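Local coordinates for protein bifunctional autolysin (Staphylococcus aureus subsp. aureus Mu50, PDB 6FXO) that probably cleaves the glycan strands of bacterial cell-wall peptidoglycan as a family 73 N-acetylglucosaminidase, one activity of a bifunctional autolysin, at residues Leu4-Gln9 with Tyr237-Gln242; Phe64-Gln69 with Gln192-Lys197; Tyr102-Val107 with Ser186-Gly191. All coordinates share one frame; numbering follows the deposited sequence.

Interaction 1 (Leu4-Gln9 with Tyr237-Gln242)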
loop_
_atom_site.group_PDB
_atom_site.type_symbol
_atom_site.label_atom_id
_atom_site.label_comp_id
_atom_site.label_asym_id
_atom_site.label_seq_id
_atom_site.Cartn_x
_atom_site.Cartn_y
_atom_site.Cartn_z
ATOM N N LEU A 4 -6.489 4.806 -17.753
ATOM C CA LEU A 4 -7.784 5.411 -17.479
ATOM C C LEU A 4 -7.579 6.240 -16.173
ATOM O O LEU A 4 -7.443 5.654 -15.093
ATOM C CB LEU A 4 -8.916 4.373 -17.266
ATOM C CG LEU A 4 -10.251 4.934 -16.859
ATOM C CD1 LEU A 4 -10.770 5.863 -17.938
ATOM C CD2 LEU A 4 -11.235 3.804 -16.642
ATOM N N ILE A 5 -7.527 7.580 -16.300
ATOM C CA ILE A 5 -7.342 8.493 -15.159
ATOM C C ILE A 5 -8.524 9.418 -14.844
ATOM O O ILE A 5 -9.031 10.182 -15.670
ATOM C CB ILE A 5 -6.105 9.391 -15.394
ATOM C CG1 ILE A 5 -4.933 8.473 -15.866
ATOM C CG2 ILE A 5 -5.786 10.322 -14.084
ATOM C CD1 ILE A 5 -3.564 9.234 -15.853
ATOM N N LYS A 6 -8.922 9.365 -13.625
ATOM C CA LYS A 6 -9.993 10.170 -13.191
ATOM C C LYS A 6 -9.391 11.414 -12.452
ATOM O O LYS A 6 -8.418 11.284 -11.713
ATOM C CB LYS A 6 -10.828 9.355 -12.202
ATOM C CG LYS A 6 -12.123 10.041 -11.849
ATOM C CD LYS A 6 -12.388 9.841 -10.399
ATOM C CE LYS A 6 -13.596 10.585 -9.935
ATOM N NZ LYS A 6 -13.782 10.323 -8.506
ATOM N N TYR A 7 -9.951 12.582 -12.680
ATOM C CA TYR A 7 -9.478 13.834 -12.036
ATOM C C TYR A 7 -10.601 14.502 -11.186
ATOM O O TYR A 7 -11.601 14.947 -11.743
ATOM C CB TYR A 7 -8.979 14.866 -13.056
ATOM C CG TYR A 7 -7.801 14.422 -13.895
ATOM C CD1 TYR A 7 -6.499 14.738 -13.525
ATOM C CD2 TYR A 7 -7.988 13.709 -15.071
ATOM C CE1 TYR A 7 -5.414 14.357 -14.305
ATOM C CE2 TYR A 7 -6.913 13.331 -15.862
ATOM C CZ TYR A 7 -5.628 13.653 -15.473
ATOM O OH TYR A 7 -4.574 13.221 -16.235
ATOM N N ASN A 8 -10.434 14.554 -9.836
ATOM C CA ASN A 8 -11.410 15.155 -8.930
ATOM C C ASN A 8 -11.021 16.599 -8.622
ATOM O O ASN A 8 -10.075 16.837 -7.884
ATOM C CB ASN A 8 -11.548 14.295 -7.645
ATOM C CG ASN A 8 -11.524 15.031 -6.318
ATOM O OD1 ASN A 8 -12.502 15.703 -5.976
ATOM N ND2 ASN A 8 -10.480 14.905 -5.480
ATOM N N GLN A 9 -11.742 17.563 -9.202
ATOM C CA GLN A 9 -11.436 18.962 -8.957
ATOM C C GLN A 9 -12.074 19.511 -7.713
ATOM O O GLN A 9 -13.254 19.852 -7.724
ATOM C CB GLN A 9 -11.854 19.812 -10.170
ATOM C CG GLN A 9 -10.702 20.152 -11.101
ATOM C CD GLN A 9 -11.104 20.010 -12.549
ATOM O OE1 GLN A 9 -11.503 20.971 -13.211
ATOM N NE2 GLN A 9 -11.023 18.775 -13.053
ATOM N N TYR A 237 -5.487 2.257 -13.560
ATOM C CA TYR A 237 -6.525 3.067 -12.946
ATOM C C TYR A 237 -5.954 4.044 -11.999
ATOM O O TYR A 237 -5.359 3.675 -10.945
ATOM C CB TYR A 237 -7.639 2.201 -12.305
ATOM C CG TYR A 237 -8.213 1.152 -13.236
ATOM C CD1 TYR A 237 -9.235 1.464 -14.127
ATOM C CD2 TYR A 237 -7.731 -0.147 -13.231
ATOM C CE1 TYR A 237 -9.753 0.512 -14.993
ATOM C CE2 TYR A 237 -8.244 -1.110 -14.092
ATOM C CZ TYR A 237 -9.254 -0.777 -14.972
ATOM O OH TYR A 237 -9.760 -1.726 -15.830
ATOM N N PHE A 238 -6.130 5.318 -12.376
ATOM C CA PHE A 238 -5.573 6.353 -11.496
ATOM C C PHE A 238 -6.589 7.360 -11.064
ATOM O O PHE A 238 -7.629 7.503 -11.685
ATOM C CB PHE A 238 -4.349 6.973 -12.215
ATOM C CG PHE A 238 -3.184 6.055 -12.504
ATOM C CD1 PHE A 238 -3.212 5.184 -13.624
ATOM C CD2 PHE A 238 -2.025 6.098 -11.757
ATOM C CE1 PHE A 238 -2.101 4.397 -13.952
ATOM C CE2 PHE A 238 -0.901 5.317 -12.091
ATOM C CZ PHE A 238 -0.950 4.464 -13.184
ATOM N N ASP A 239 -6.270 8.116 -9.969
ATOM C CA ASP A 239 -7.204 9.125 -9.418
ATOM C C ASP A 239 -6.401 10.246 -8.826
ATOM O O ASP A 239 -5.818 10.068 -7.771
ATOM C CB ASP A 239 -7.980 8.440 -8.269
ATOM C CG ASP A 239 -9.244 9.099 -7.732
ATOM O OD1 ASP A 239 -9.301 10.349 -7.700
ATOM O OD2 ASP A 239 -10.121 8.365 -7.221
ATOM N N ILE A 240 -6.392 11.392 -9.501
ATOM C CA ILE A 240 -5.696 12.583 -9.154
ATOM C C ILE A 240 -6.533 13.784 -8.649
ATOM O O ILE A 240 -7.382 14.319 -9.358
ATOM C CB ILE A 240 -4.843 12.958 -10.409
ATOM C CG1 ILE A 240 -4.005 11.737 -10.901
ATOM C CG2 ILE A 240 -3.932 14.148 -10.133
ATOM C CD1 ILE A 240 -3.297 11.965 -12.259
ATOM N N PRO A 241 -6.356 14.145 -7.387
ATOM C CA PRO A 241 -7.091 15.297 -6.833
ATOM C C PRO A 241 -6.682 16.575 -7.556
ATOM O O PRO A 241 -5.501 16.675 -7.890
ATOM C CB PRO A 241 -6.616 15.363 -5.375
ATOM C CG PRO A 241 -6.134 13.964 -5.061
ATOM C CD PRO A 241 -5.519 13.484 -6.356
ATOM N N GLN A 242 -7.569 17.558 -7.791
ATOM C CA GLN A 242 -7.044 18.732 -8.483
ATOM C C GLN A 242 -7.344 19.969 -7.659
ATOM O O GLN A 242 -8.420 20.070 -7.074
ATOM C CB GLN A 242 -7.650 18.898 -9.887
ATOM C CG GLN A 242 -7.217 17.870 -10.927
ATOM C CD GLN A 242 -7.210 18.470 -12.317
ATOM O OE1 GLN A 242 -8.256 18.717 -12.920
ATOM N NE2 GLN A 242 -6.024 18.650 -12.891
#
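Asp239 OD2 is gripped by two cations, Lys197 and Arg66, both through salt bridges, while the aliphatic part of Lys6 lies beside the same carboxylate from the neighbouring strand. Lys6 and Asp239 sit next to each other in a two-stranded parallel beta-sheet that pairs strand 4-9, close to the N-terminus, with strand 237-242, close to the C-terminus, and so brings the two ends of the chain together. The Lys6 chain bends at chi2 (-141°), which sets CD beside the carboxylate, 4.1 Å from Asp239 OD1. The ammonium stays short of a salt bridge, with Lys6 NZ 4.3 Å from Asp239 OD2.

Residues are paired in order from Leu4 with Tyr237 to Gln9 with Gln242. Backbone bonds alternate between the strands: Phe238 N donates to Leu4 O at 3.0 Å, and Lys6 N returns the bond to Phe238 O almost straight (178° at the hydrogen). Ile240 N, Asn8 N and Gln242 N continue the pattern.

Around Ile5, Tyr7 and Ile240 one face is apolar. Ile240 CD1 touches both Ile5 CG2, 3.5 Å away, and Tyr7 CE1, which lie next to each other on the same side of it. Ile5 CG2 also rests over one face of the Tyr7 ring, 3.6 Å above its plane and offset toward the rim. Toward Gln9 this face turns polar, with Gln242 CD 4.0 Å from Tyr7 CD1 and the amide and ring planes 53° apart. Phe64 and helix 51-56 pack against Ile240, and Tyr62 meets the Phe238 ring edge-to-face.

The other face, with Lys6 and Asp239, also carries Leu4, Tyr237, Asn8 and Pro241. There Leu4 approaches the Tyr237 ring at its edge, near the ring plane, with CD2 4.0 Å from Tyr237 CE1.

Interaction 2 (Phe64-Gln69 with Gln192-Lys197)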
loop_
_atom_site.group_PDB
_atom_site.type_symbol
_atom_site.label_atom_id
_atom_site.label_comp_id
_atom_site.label_asym_id
_atom_site.label_seq_id
_atom_site.Cartn_x
_atom_site.Cartn_y
_atom_site.Cartn_z
ATOM N N PHE A 64 -1.372 7.858 -6.912
ATOM C CA PHE A 64 -2.742 8.040 -7.426
ATOM C C PHE A 64 -3.321 6.730 -8.012
ATOM O O PHE A 64 -4.451 6.721 -8.493
ATOM C CB PHE A 64 -2.874 9.178 -8.385
ATOM C CG PHE A 64 -2.174 10.445 -7.980
ATOM C CD1 PHE A 64 -2.583 11.181 -6.832
ATOM C CD2 PHE A 64 -1.089 10.904 -8.700
ATOM C CE1 PHE A 64 -1.902 12.282 -6.467
ATOM C CE2 PHE A 64 -0.412 12.044 -8.304
ATOM C CZ PHE A 64 -0.818 12.728 -7.192
ATOM N N LEU A 65 -2.519 5.647 -8.028
ATOM C CA LEU A 65 -3.047 4.397 -8.562
ATOM C C LEU A 65 -4.197 3.896 -7.599
ATOM O O LEU A 65 -4.006 3.915 -6.391
ATOM C CB LEU A 65 -1.938 3.289 -8.631
ATOM C CG LEU A 65 -2.339 1.872 -9.040
ATOM C CD1 LEU A 65 -2.443 1.751 -10.642
ATOM C CD2 LEU A 65 -1.434 0.778 -8.385
ATOM N N ARG A 66 -5.330 3.418 -8.117
ATOM C CA ARG A 66 -6.365 2.926 -7.225
ATOM C C ARG A 66 -6.125 1.478 -6.778
ATOM O O ARG A 66 -6.085 0.546 -7.556
ATOM C CB ARG A 66 -7.782 3.048 -7.873
ATOM C CG ARG A 66 -8.318 4.468 -8.123
ATOM C CD ARG A 66 -9.034 5.164 -6.923
ATOM N NE ARG A 66 -10.286 4.472 -6.618
ATOM C CZ ARG A 66 -11.515 4.881 -6.944
ATOM N NH1 ARG A 66 -11.687 6.013 -7.610
ATOM N NH2 ARG A 66 -12.565 4.133 -6.652
ATOM N N LEU A 67 -5.884 1.338 -5.480
ATOM C CA LEU A 67 -5.606 0.151 -4.720
ATOM C C LEU A 67 -6.826 -0.736 -4.490
ATOM O O LEU A 67 -6.698 -1.882 -4.089
ATOM C CB LEU A 67 -4.986 0.677 -3.370
ATOM C CG LEU A 67 -3.664 1.544 -3.523
ATOM C CD1 LEU A 67 -3.085 1.942 -2.207
ATOM C CD2 LEU A 67 -2.548 0.627 -4.235
ATOM N N ASP A 68 -8.021 -0.175 -4.676
ATOM C CA ASP A 68 -9.269 -0.894 -4.501
ATOM C C ASP A 68 -9.621 -1.557 -5.836
ATOM O O ASP A 68 -10.617 -2.257 -5.946
ATOM C CB ASP A 68 -10.366 0.064 -3.998
ATOM C CG ASP A 68 -10.596 1.265 -4.886
ATOM O OD1 ASP A 68 -9.603 1.880 -5.311
ATOM O OD2 ASP A 68 -11.767 1.644 -5.081
ATOM N N GLN A 69 -8.784 -1.343 -6.859
ATOM C CA GLN A 69 -9.095 -1.952 -8.139
ATOM C C GLN A 69 -8.172 -2.975 -8.683
ATOM O O GLN A 69 -7.082 -2.663 -9.127
ATOM C CB GLN A 69 -9.353 -0.909 -9.239
ATOM C CG GLN A 69 -10.624 -1.275 -10.034
ATOM C CD GLN A 69 -11.429 -0.101 -10.562
ATOM O OE1 GLN A 69 -11.941 0.711 -9.790
ATOM N NE2 GLN A 69 -11.678 -0.047 -11.881
ATOM N N GLN A 192 -9.982 5.683 1.519
ATOM C CA GLN A 192 -8.690 6.234 1.137
ATOM C C GLN A 192 -8.049 5.204 0.223
ATOM O O GLN A 192 -7.228 4.408 0.676
ATOM C CB GLN A 192 -7.910 6.547 2.396
ATOM C CG GLN A 192 -8.438 7.853 2.961
ATOM C CD GLN A 192 -8.022 8.126 4.381
ATOM O OE1 GLN A 192 -8.688 7.682 5.329
ATOM N NE2 GLN A 192 -6.932 8.895 4.550
ATOM N N ASN A 193 -8.471 5.215 -1.065
ATOM C CA ASN A 193 -7.958 4.266 -2.052
ATOM C C ASN A 193 -6.692 4.503 -2.850
ATOM O O ASN A 193 -6.464 3.776 -3.803
ATOM C CB ASN A 193 -9.045 3.764 -2.995
ATOM C CG ASN A 193 -10.055 4.752 -3.477
ATOM O OD1 ASN A 193 -9.717 5.815 -3.996
ATOM N ND2 ASN A 193 -11.343 4.408 -3.498
ATOM N N THR A 194 -5.925 5.527 -2.540
ATOM C CA THR A 194 -4.701 5.762 -3.280
ATOM C C THR A 194 -3.775 6.199 -2.220
ATOM O O THR A 194 -4.245 6.754 -1.227
ATOM C CB THR A 194 -4.813 6.924 -4.243
ATOM O OG1 THR A 194 -5.374 8.028 -3.515
ATOM C CG2 THR A 194 -5.596 6.589 -5.459
ATOM N N LEU A 195 -2.487 6.022 -2.431
ATOM C CA LEU A 195 -1.564 6.460 -1.375
ATOM C C LEU A 195 -1.692 8.009 -1.044
ATOM O O LEU A 195 -1.355 8.399 0.024
ATOM C CB LEU A 195 -0.066 6.119 -1.677
ATOM C CG LEU A 195 0.270 4.667 -2.179
ATOM C CD1 LEU A 195 1.547 4.617 -2.901
ATOM C CD2 LEU A 195 0.238 3.645 -1.064
ATOM N N TYR A 196 -2.163 8.817 -1.956
ATOM C CA TYR A 196 -2.275 10.196 -1.686
ATOM C C TYR A 196 -3.477 10.410 -0.690
ATOM O O TYR A 196 -3.339 11.146 0.280
ATOM C CB TYR A 196 -2.543 10.970 -2.982
ATOM C CG TYR A 196 -2.429 12.469 -2.863
ATOM C CD1 TYR A 196 -3.513 13.250 -2.450
ATOM C CD2 TYR A 196 -1.241 13.119 -3.167
ATOM C CE1 TYR A 196 -3.402 14.644 -2.338
ATOM C CE2 TYR A 196 -1.122 14.495 -3.063
ATOM C CZ TYR A 196 -2.204 15.252 -2.650
ATOM O OH TYR A 196 -2.060 16.600 -2.571
ATOM N N LYS A 197 -4.625 9.751 -0.928
ATOM C CA LYS A 197 -5.755 9.903 -0.058
ATOM C C LYS A 197 -5.371 9.376 1.316
ATOM O O LYS A 197 -5.832 9.932 2.326
ATOM C CB LYS A 197 -7.003 9.185 -0.604
ATOM C CG LYS A 197 -7.680 9.892 -1.829
ATOM C CD LYS A 197 -8.633 8.889 -2.567
ATOM C CE LYS A 197 -9.638 9.405 -3.621
ATOM N NZ LYS A 197 -10.345 8.308 -4.422
#
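The N-cap of helix 195-200 and the turn before it pack against segment 64-69, part of the loop between helices 51-56 and 75-82. Thr194 is the N-cap residue, its OG1 accepting from Lys197 N. One step earlier, Asn193 serves the loop with both its main chain and its side chain. Leu67 N donates to Asn193 O at 3.0 Å, and the bond is fairly straight (164° at the hydrogen).

Arg66 is bent at chi2 and chi3, and grips Asp68 side-on: NE bonds to Asp68 OD1 and NH2 to Asp68 OD2, each at 3.0 Å. Both oxygens use their syn lone pairs and lie in the guanidinium plane, which gives one flat ion pair. The Asn193 amide lies across this pair, its plane only 4° from that of the guanidinium, with OD1 over one guanidinium face. That oxygen is held by Lys197 NZ at 2.6 Å, a bond that would favour this orientation of the amide.

Apolar groups extend the contact. Phe64 and Tyr196 lie side by side, Phe64 CE1 reaching Tyr196 CD2 at 3.5 Å, with the rings inclined at 39°. Leu67 CD1 meets Leu195 CD2 at 3.9 Å, the two side chains crossing at about a right angle; helix 216-231 packs against Leu195 as well.

Arg66 NH1 and Lys197 NZ are 4.2 Å apart, a like-charge approach within a largely buried contact. Its cost is probably offset by the carboxylates of Asp68 and of Asp239, the latter shared by both cations, so the cluster should favour the charged forms of all four groups.

Interaction 3 (Tyr102-Val107 with Ser186-Gly191)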
loop_
_atom_site.group_PDB
_atom_site.type_symbol
_atom_site.label_atom_id
_atom_site.label_comp_id
_atom_site.label_asym_id
_atom_site.label_seq_id
_atom_site.Cartn_x
_atom_site.Cartn_y
_atom_site.Cartn_z
ATOM N N TYR A 102 -11.894 -9.766 -2.699
ATOM C CA TYR A 102 -12.102 -8.520 -2.014
ATOM C C TYR A 102 -12.058 -7.285 -2.879
ATOM O O TYR A 102 -12.330 -6.207 -2.372
ATOM C CB TYR A 102 -11.151 -8.415 -0.801
ATOM C CG TYR A 102 -11.099 -9.700 -0.002
ATOM C CD1 TYR A 102 -12.034 -9.972 0.989
ATOM C CD2 TYR A 102 -10.145 -10.670 -0.276
ATOM C CE1 TYR A 102 -12.025 -11.171 1.681
ATOM C CE2 TYR A 102 -10.123 -11.876 0.414
ATOM C CZ TYR A 102 -11.066 -12.124 1.389
ATOM O OH TYR A 102 -11.047 -13.315 2.075
ATOM N N GLY A 103 -11.712 -7.407 -4.181
ATOM C CA GLY A 103 -11.691 -6.176 -4.970
ATOM C C GLY A 103 -10.627 -5.267 -4.399
ATOM O O GLY A 103 -10.889 -4.234 -3.782
ATOM N N ILE A 104 -9.412 -5.673 -4.633
ATOM C CA ILE A 104 -8.224 -4.948 -4.156
ATOM C C ILE A 104 -7.109 -5.136 -5.139
ATOM O O ILE A 104 -6.875 -6.262 -5.572
ATOM C CB ILE A 104 -7.805 -5.574 -2.777
ATOM C CG1 ILE A 104 -8.830 -5.275 -1.669
ATOM C CG2 ILE A 104 -6.386 -5.161 -2.356
ATOM C CD1 ILE A 104 -8.912 -3.818 -1.239
ATOM N N ASN A 105 -6.371 -4.097 -5.408
ATOM C CA ASN A 105 -5.239 -4.155 -6.370
ATOM C C ASN A 105 -4.268 -5.239 -5.884
ATOM O O ASN A 105 -3.912 -5.284 -4.709
ATOM C CB ASN A 105 -4.541 -2.759 -6.493
ATOM C CG ASN A 105 -3.354 -2.725 -7.397
ATOM O OD1 ASN A 105 -2.308 -3.241 -6.946
ATOM N ND2 ASN A 105 -3.391 -2.137 -8.675
ATOM N N GLU A 106 -3.813 -6.084 -6.875
ATOM C CA GLU A 106 -2.900 -7.176 -6.636
ATOM C C GLU A 106 -1.563 -6.829 -6.200
ATOM O O GLU A 106 -1.029 -7.533 -5.352
ATOM C CB GLU A 106 -2.810 -8.163 -7.856
ATOM C CG GLU A 106 -3.362 -7.660 -9.176
ATOM C CD GLU A 106 -4.808 -8.087 -9.425
ATOM O OE1 GLU A 106 -5.027 -9.174 -9.994
ATOM O OE2 GLU A 106 -5.703 -7.310 -9.048
ATOM N N VAL A 107 -0.976 -5.773 -6.794
ATOM C CA VAL A 107 0.368 -5.421 -6.345
ATOM C C VAL A 107 0.347 -4.926 -4.879
ATOM O O VAL A 107 1.297 -5.143 -4.178
ATOM C CB VAL A 107 1.133 -4.451 -7.270
ATOM C CG1 VAL A 107 1.066 -4.931 -8.715
ATOM C CG2 VAL A 107 0.604 -3.029 -7.132
ATOM N N SER A 186 -9.403 -1.154 6.691
ATOM C CA SER A 186 -9.222 0.092 7.405
ATOM C C SER A 186 -8.810 1.281 6.590
ATOM O O SER A 186 -9.033 2.412 7.023
ATOM C CB SER A 186 -8.259 -0.092 8.576
ATOM O OG SER A 186 -8.915 0.196 9.801
ATOM N N TYR A 187 -8.204 1.062 5.421
ATOM C CA TYR A 187 -7.847 2.265 4.712
ATOM C C TYR A 187 -8.433 2.341 3.338
ATOM O O TYR A 187 -9.169 3.277 3.027
ATOM C CB TYR A 187 -6.312 2.453 4.734
ATOM C CG TYR A 187 -5.834 3.200 5.965
ATOM C CD1 TYR A 187 -5.441 2.523 7.114
ATOM C CD2 TYR A 187 -5.789 4.580 5.987
ATOM C CE1 TYR A 187 -5.023 3.205 8.248
ATOM C CE2 TYR A 187 -5.377 5.278 7.115
ATOM C CZ TYR A 187 -4.991 4.588 8.245
ATOM O OH TYR A 187 -4.580 5.294 9.351
ATOM N N VAL A 188 -8.137 1.339 2.528
ATOM C CA VAL A 188 -8.628 1.267 1.163
ATOM C C VAL A 188 -10.154 1.189 1.077
ATOM O O VAL A 188 -10.729 1.730 0.138
ATOM C CB VAL A 188 -7.893 0.043 0.525
ATOM C CG1 VAL A 188 -8.205 -0.112 -0.963
ATOM C CG2 VAL A 188 -6.384 0.159 0.740
ATOM N N LYS A 189 -10.810 0.528 2.055
ATOM C CA LYS A 189 -12.258 0.410 2.080
ATOM C C LYS A 189 -13.100 1.475 2.761
ATOM O O LYS A 189 -14.327 1.460 2.672
ATOM C CB LYS A 189 -12.686 -1.053 2.407
ATOM C CG LYS A 189 -12.028 -2.171 1.521
ATOM C CD LYS A 189 -11.973 -1.924 -0.011
ATOM C CE LYS A 189 -12.962 -2.747 -0.833
ATOM N NZ LYS A 189 -12.735 -2.679 -2.326
ATOM N N ALA A 190 -12.419 2.423 3.416
ATOM C CA ALA A 190 -13.037 3.535 4.141
ATOM C C ALA A 190 -12.882 4.760 3.268
ATOM O O ALA A 190 -13.015 5.901 3.699
ATOM C CB ALA A 190 -12.326 3.755 5.463
ATOM N N GLY A 191 -12.585 4.489 2.026
ATOM C CA GLY A 191 -12.391 5.536 1.019
ATOM C C GLY A 191 -10.988 6.058 0.727
ATOM O O GLY A 191 -10.794 6.840 -0.227
#
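Lys189 sets out toward segment 102-107, and bends at chi2 (-45°, placing CD) and chi3 (-106°, placing CE) shape the chain that brings NZ to Gly103, while its CD meets Ile104. NZ donates to Gly103 O at 2.8 Å and lies in the plane of that carbonyl, with a C=O...N angle of 149°. Tyr102 O is a more distant neighbour, 3.6 Å from Lys189 NZ. Gly103 is the first residue to leave helical geometry after helix 92-102, and its positive phi is one that by itself favours glycine.

Ile104 gives the apolar half of the contact. Its CD1 is 3.8 Å from Val188 CG1 and touches Lys189 CD at the same distance. Val188 and Lys189 are the two central residues of a type I beta turn from Tyr187 to Ala190, so a single turn presents both the apolar and the cationic group to the short link between helices 92-102 and 106-116. Val188 also packs on Asp68 and Tyr108.

The contact is small and partly solvent-exposed, and a lone charged hydrogen bond carries its polar side. Placed at the C-terminal end of helix 92-102, the ammonium would probably be favoured by the helix dipole.

Overall arrangement
The three contacts are nested along the chain: interaction 3 lies inside the loop closed by interaction 2, and interaction 2 inside that closed by interaction 1. Interactions 1 and 2 have centres 10 Å apart and touch directly, through a salt bridge from Lys197 NZ to Asp239 OD2 (2.8 Å) and a probable hydrogen bond from Asp239 N to Phe64 O (2.7 Å). Interactions 2 and 3, with centres 8 Å apart, are joined by probable hydrogen bonds at Leu67 O with Asn105 N and at Gln192 N with Tyr187 O. Interactions 1 and 3 do not touch, their centres being about 17 Å apart. Interaction 2 thus connects the terminal sheet to the contact within the glucosaminidase family region.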